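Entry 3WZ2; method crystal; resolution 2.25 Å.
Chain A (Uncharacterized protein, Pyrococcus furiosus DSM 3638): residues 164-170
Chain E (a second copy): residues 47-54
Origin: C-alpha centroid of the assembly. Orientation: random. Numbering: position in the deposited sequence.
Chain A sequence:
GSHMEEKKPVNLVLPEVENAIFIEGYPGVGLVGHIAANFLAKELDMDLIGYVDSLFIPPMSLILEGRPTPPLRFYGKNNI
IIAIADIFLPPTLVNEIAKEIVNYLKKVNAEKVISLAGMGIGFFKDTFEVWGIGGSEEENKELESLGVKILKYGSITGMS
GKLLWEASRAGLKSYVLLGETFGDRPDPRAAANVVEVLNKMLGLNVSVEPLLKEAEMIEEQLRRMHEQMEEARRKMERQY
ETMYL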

ATOM      1  N   LEU A 164       1.384 -20.397 -20.876  1.00 21.21           N
ATOM      2  CA  LEU A 164       1.349 -21.821 -21.220  1.00 21.94           C
ATOM      3  C   LEU A 164       0.059 -22.412 -20.650  1.00 23.58           C
ATOM      4  O   LEU A 164      -0.689 -23.052 -21.358  1.00 22.93           O
ATOM      5  CB  LEU A 164       2.583 -22.514 -20.640  1.00 20.08           C
ATOM      6  CG  LEU A 164       2.625 -24.031 -20.736  1.00 20.51           C
ATOM      7  CD1 LEU A 164       2.642 -24.495 -22.169  1.00 20.05           C
ATOM      8  CD2 LEU A 164       3.811 -24.560 -19.961  1.00 19.70           C
ATOM      9  N   TRP A 165      -0.196 -22.123 -19.379  1.00 26.86           N
ATOM     10  CA  TRP A 165      -1.314 -22.726 -18.652  1.00 28.78           C
ATOM     11  C   TRP A 165      -2.624 -22.127 -19.125  1.00 29.06           C
ATOM     12  O   TRP A 165      -3.534 -22.848 -19.518  1.00 22.52           O
ATOM     13  CB  TRP A 165      -1.143 -22.524 -17.137  1.00 34.37           C
ATOM     14  CG  TRP A 165      -2.376 -22.912 -16.381  1.00 44.24           C
ATOM     15  CD1 TRP A 165      -3.249 -22.072 -15.723  1.00 46.69           C
ATOM     16  CD2 TRP A 165      -2.890 -24.245 -16.216  1.00 44.03           C
ATOM     17  NE1 TRP A 165      -4.259 -22.817 -15.165  1.00 48.65           N
ATOM     18  CE2 TRP A 165      -4.069 -24.145 -15.454  1.00 48.77           C
ATOM     19  CE3 TRP A 165      -2.458 -25.511 -16.633  1.00 43.68           C
ATOM     20  CZ2 TRP A 165      -4.832 -25.272 -15.106  1.00 48.49           C
ATOM     21  CZ3 TRP A 165      -3.209 -26.632 -16.295  1.00 45.95           C
ATOM     22  CH2 TRP A 165      -4.390 -26.503 -15.535  1.00 48.33           C
ATOM     23  N   GLU A 166      -2.708 -20.792 -19.130  1.00 28.88           N
ATOM     24  CA  GLU A 166      -3.995 -20.153 -19.370  1.00 26.40           C
ATOM     25  C   GLU A 166      -4.414 -20.385 -20.810  1.00 26.38           C
ATOM     26  O   GLU A 166      -5.581 -20.544 -21.087  1.00 26.35           O
ATOM     27  CB  GLU A 166      -3.953 -18.639 -19.022  1.00 25.78           C
ATOM     28  CG  GLU A 166      -3.897 -18.347 -17.517  1.00 29.62           C
ATOM     29  CD  GLU A 166      -5.130 -18.870 -16.745  1.00 34.26           C
ATOM     30  OE1 GLU A 166      -6.244 -18.831 -17.331  1.00 38.14           O
ATOM     31  OE2 GLU A 166      -5.002 -19.294 -15.567  1.00 33.93           O
ATOM     32  N   ALA A 167      -3.480 -20.311 -21.744  1.00 25.69           N
ATOM     33  CA  ALA A 167      -3.813 -20.491 -23.148  1.00 25.83           C
ATOM     34  C   ALA A 167      -4.279 -21.929 -23.400  1.00 26.28           C
ATOM     35  O   ALA A 167      -5.245 -22.135 -24.096  1.00 26.14           O
ATOM     36  CB  ALA A 167      -2.616 -20.162 -24.033  1.00 26.69           C
ATOM     37  N   SER A 168      -3.617 -22.904 -22.777  1.00 29.23           N
ATOM     38  CA  SER A 168      -4.015 -24.330 -22.915  1.00 34.09           C
ATOM     39  C   SER A 168      -5.424 -24.558 -22.286  1.00 35.85           C
ATOM     40  O   SER A 168      -6.286 -25.122 -22.943  1.00 31.60           O
ATOM     41  CB  SER A 168      -2.943 -25.324 -22.413  1.00 32.91           C
ATOM     42  OG  SER A 168      -2.808 -25.288 -21.021  1.00 36.17           O
ATOM     43  N   ARG A 169      -5.683 -23.958 -21.121  1.00 37.33           N
ATOM     44  CA  ARG A 169      -7.032 -23.937 -20.535  1.00 42.67           C
ATOM     45  C   ARG A 169      -8.088 -23.386 -21.483  1.00 40.64           C
ATOM     46  O   ARG A 169      -9.228 -23.796 -21.440  1.00 43.00           O
ATOM     47  CB  ARG A 169      -7.089 -23.097 -19.260  1.00 47.47           C
ATOM     48  CG  ARG A 169      -7.507 -23.713 -17.932  1.00 54.01           C
ATOM     49  CD  ARG A 169      -7.649 -22.543 -16.976  1.00 60.78           C
ATOM     50  NE  ARG A 169      -8.961 -21.971 -16.551  1.00 64.41           N
ATOM     51  CZ  ARG A 169     -10.194 -22.298 -16.947  1.00 57.30           C
ATOM     52  NH1 ARG A 169     -10.423 -23.251 -17.836  1.00 64.20           N
ATOM     53  NH2 ARG A 169     -11.228 -21.641 -16.425  1.00 53.25           N
ATOM     54  N   ALA A 170      -7.730 -22.397 -22.285  1.00 33.86           N
ATOM     55  CA  ALA A 170      -8.690 -21.797 -23.173  1.00 31.77           C
ATOM     56  C   ALA A 170      -8.861 -22.597 -24.447  1.00 32.11           C
ATOM     57  O   ALA A 170      -9.552 -22.136 -25.362  1.00 31.70           O
ATOM     58  CB  ALA A 170      -8.305 -20.349 -23.492  1.00 32.46           C
TER
ATOM     59  N   ASP E  47      -6.129 -37.807 -10.076  1.00 65.19           N
ATOM     60  CA  ASP E  47      -6.111 -36.840 -11.173  1.00 70.96           C
ATOM     61  C   ASP E  47      -6.133 -35.406 -10.642  1.00 74.46           C
ATOM     62  O   ASP E  47      -6.708 -35.118  -9.596  1.00 77.17           O
ATOM     63  CB  ASP E  47      -7.317 -37.027 -12.098  1.00 75.94           C
ATOM     64  CG  ASP E  47      -7.499 -38.475 -12.541  1.00 78.57           C
ATOM     65  OD1 ASP E  47      -6.540 -39.054 -13.095  1.00 73.05           O
ATOM     66  OD2 ASP E  47      -8.596 -39.032 -12.319  1.00 71.10           O
ATOM     67  N   LEU E  48      -5.507 -34.511 -11.391  1.00 69.39           N
ATOM     68  CA  LEU E  48      -5.720 -33.095 -11.239  1.00 63.98           C
ATOM     69  C   LEU E  48      -7.139 -32.754 -11.659  1.00 61.54           C
ATOM     70  O   LEU E  48      -7.493 -32.948 -12.805  1.00 58.09           O
ATOM     71  CB  LEU E  48      -4.713 -32.341 -12.108  1.00 62.88           C
ATOM     72  CG  LEU E  48      -4.779 -30.815 -12.079  1.00 66.56           C
ATOM     73  CD1 LEU E  48      -4.367 -30.313 -10.706  1.00 64.44           C
ATOM     74  CD2 LEU E  48      -3.882 -30.223 -13.148  1.00 66.46           C
ATOM     75  N   ILE E  49      -7.947 -32.233 -10.737  1.00 59.44           N
ATOM     76  CA  ILE E  49      -9.343 -31.911 -11.060  1.00 59.08           C
ATOM     77  C   ILE E  49      -9.688 -30.424 -11.023  1.00 56.69           C
ATOM     78  O   ILE E  49     -10.764 -30.029 -11.462  1.00 52.32           O
ATOM     79  CB  ILE E  49     -10.333 -32.709 -10.187  1.00 66.18           C
ATOM     80  CG1 ILE E  49     -10.114 -32.437  -8.693  1.00 68.61           C
ATOM     81  CG2 ILE E  49     -10.198 -34.203 -10.483  1.00 67.30           C
ATOM     82  CD1 ILE E  49     -11.278 -32.858  -7.816  1.00 68.61           C
ATOM     83  N   GLY E  50      -8.803 -29.592 -10.484  1.00 54.14           N
ATOM     84  CA  GLY E  50      -9.077 -28.163 -10.417  1.00 47.97           C
ATOM     85  C   GLY E  50      -7.945 -27.348  -9.861  1.00 43.44           C
ATOM     86  O   GLY E  50      -6.889 -27.884  -9.529  1.00 44.18           O
ATOM     87  N   TYR E  51      -8.192 -26.055  -9.699  1.00 40.81           N
ATOM     88  CA  TYR E  51      -7.176 -25.147  -9.217  1.00 40.87           C
ATOM     89  C   TYR E  51      -7.804 -23.910  -8.607  1.00 39.73           C
ATOM     90  O   TYR E  51      -8.994 -23.665  -8.772  1.00 37.40           O
ATOM     91  CB  TYR E  51      -6.179 -24.757 -10.345  1.00 38.32           C
ATOM     92  CG  TYR E  51      -6.630 -23.806 -11.505  1.00 36.84           C
ATOM     93  CD1 TYR E  51      -7.523 -24.212 -12.474  1.00 39.87           C
ATOM     94  CD2 TYR E  51      -6.100 -22.503 -11.623  1.00 41.84           C
ATOM     95  CE1 TYR E  51      -7.898 -23.351 -13.499  1.00 42.67           C
ATOM     96  CE2 TYR E  51      -6.437 -21.634 -12.658  1.00 45.05           C
ATOM     97  CZ  TYR E  51      -7.347 -22.058 -13.592  1.00 48.52           C
ATOM     98  OH  TYR E  51      -7.678 -21.188 -14.626  1.00 45.68           O
ATOM     99  N   VAL E  52      -6.982 -23.154  -7.890  1.00 35.49           N
ATOM    100  CA  VAL E  52      -7.351 -21.825  -7.463  1.00 35.50           C
ATOM    101  C   VAL E  52      -6.801 -20.802  -8.435  1.00 34.22           C
ATOM    102  O   VAL E  52      -5.651 -20.853  -8.809  1.00 36.34           O
ATOM    103  CB  VAL E  52      -6.779 -21.531  -6.079  1.00 34.04           C
ATOM    104  CG1 VAL E  52      -7.234 -20.170  -5.603  1.00 33.50           C
ATOM    105  CG2 VAL E  52      -7.196 -22.616  -5.100  1.00 34.02           C
ATOM    106  N   ASP E  53      -7.645 -19.868  -8.817  1.00 33.97           N
ATOM    107  CA  ASP E  53      -7.314 -18.881  -9.810  1.00 36.26           C
ATOM    108  C   ASP E  53      -7.481 -17.496  -9.193  1.00 34.64           C
ATOM    109  O   ASP E  53      -8.551 -17.156  -8.690  1.00 43.25           O
ATOM    110  CB  ASP E  53      -8.240 -19.041 -11.007  1.00 37.56           C
ATOM    111  CG  ASP E  53      -7.947 -18.062 -12.103  1.00 45.83           C
ATOM    112  OD1 ASP E  53      -6.752 -17.696 -12.309  1.00 47.69           O
ATOM    113  OD2 ASP E  53      -8.927 -17.647 -12.771  1.00 50.10           O
ATOM    114  N   SER E  54      -6.420 -16.703  -9.237  1.00 30.56           N
ATOM    115  CA  SER E  54      -6.420 -15.371  -8.690  1.00 28.52           C
ATOM    116  C   SER E  54      -5.272 -14.568  -9.289  1.00 28.14           C
ATOM    117  O   SER E  54      -4.153 -15.056  -9.402  1.00 25.86           O
ATOM    118  CB  SER E  54      -6.230 -15.454  -7.169  1.00 29.30           C
ATOM    119  OG  SER E  54      -6.103 -14.187  -6.573  1.00 29.90           O
TER
HETATM  120  O   HOH W   1      -7.897 -17.674 -15.608  1.00 39.31           O

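The contact sets the end of a helix in one copy against a short strand in another. Helix 164-169 of chain A and strand 50-53 of chain E run at 119° to each other, and their axes come no closer than 12.9 Å. At that separation the backbones never meet; the nearest CA atoms in the register, Glu A166 CA and Asp E53 CA, are 10.2 Å apart. Side chains must therefore span the gap, and the 228 Å² buried between the stretches, both sides summed, comes from six residues, with Tyr E51 and Trp A165 supplying the largest shares.

The helix presents Trp A165, Glu A166 and Arg A169. Trp A165 and Arg A169 lie one turn apart, joined by the backbone hydrogen bond from Arg A169 N to Trp A165 O at 2.9 Å, and both point their CA-to-CB bonds toward the strand. The strand follows its own alternation: Tyr E51 and Asp E53 point toward the helix, while Val E52 between them is out of reach.

Tyr E51 is the hub. Its chi1 is p (72°), and with CB already directed toward the helix, the ring carries its hydroxyl in between Glu A166 and Arg A169. Trp A165, with chi1 t (170°) and chi2 -110°, turns the edge of its indole onto one face of that ring. The planes stand at 88°, with 4.9 Å between the centroids of the indole five-membered ring and the tyrosine ring, and Trp A165 NE1 sits 3.5 Å from Tyr E51 CE2. This edge-to-face arrangement places the polarized N-H edge of the indole over tyrosine pi density. At the six-membered end of the indole, Trp A165 CH2 meets Leu E48 CD2 at 4.4 Å, a looser apolar contact; Leu E48 has chi1 t and chi2 p.

Arg A169 meets the same tyrosine at its ring edge. Its NE donates to Tyr E51 OH near the plane of the guanidinium, but the modelled distance of 2.4 Å is very short and the angle of 122° is bent. The hydroxyl is also crowded in the model, so its exact position deserves caution. The arginine is exposed, and its chi1 (-120°) and chi3 (104°) both lie between the standard wells.

Glu A166 leaves the helix sideways, yet chi1 and chi2 both m (-72° and -61°) fold the chain so that its carboxylate comes nearer the strand. There Glu A166 OE2 lies 3.4 Å from Tyr E51 OH and 4.0 Å from Asp E53 OD1. The latter approach sets like charges close together. A water donates to both acids, to Glu A166 OE1 at 2.7 Å and to Asp E53 OD2 at 3.0 Å, and so links the two carboxylates across the interface. The lesson for design is economical: one tyrosine can offer its face to an indole and, as modelled, its hydroxyl to a guanidinium, while water joins neighbouring acids.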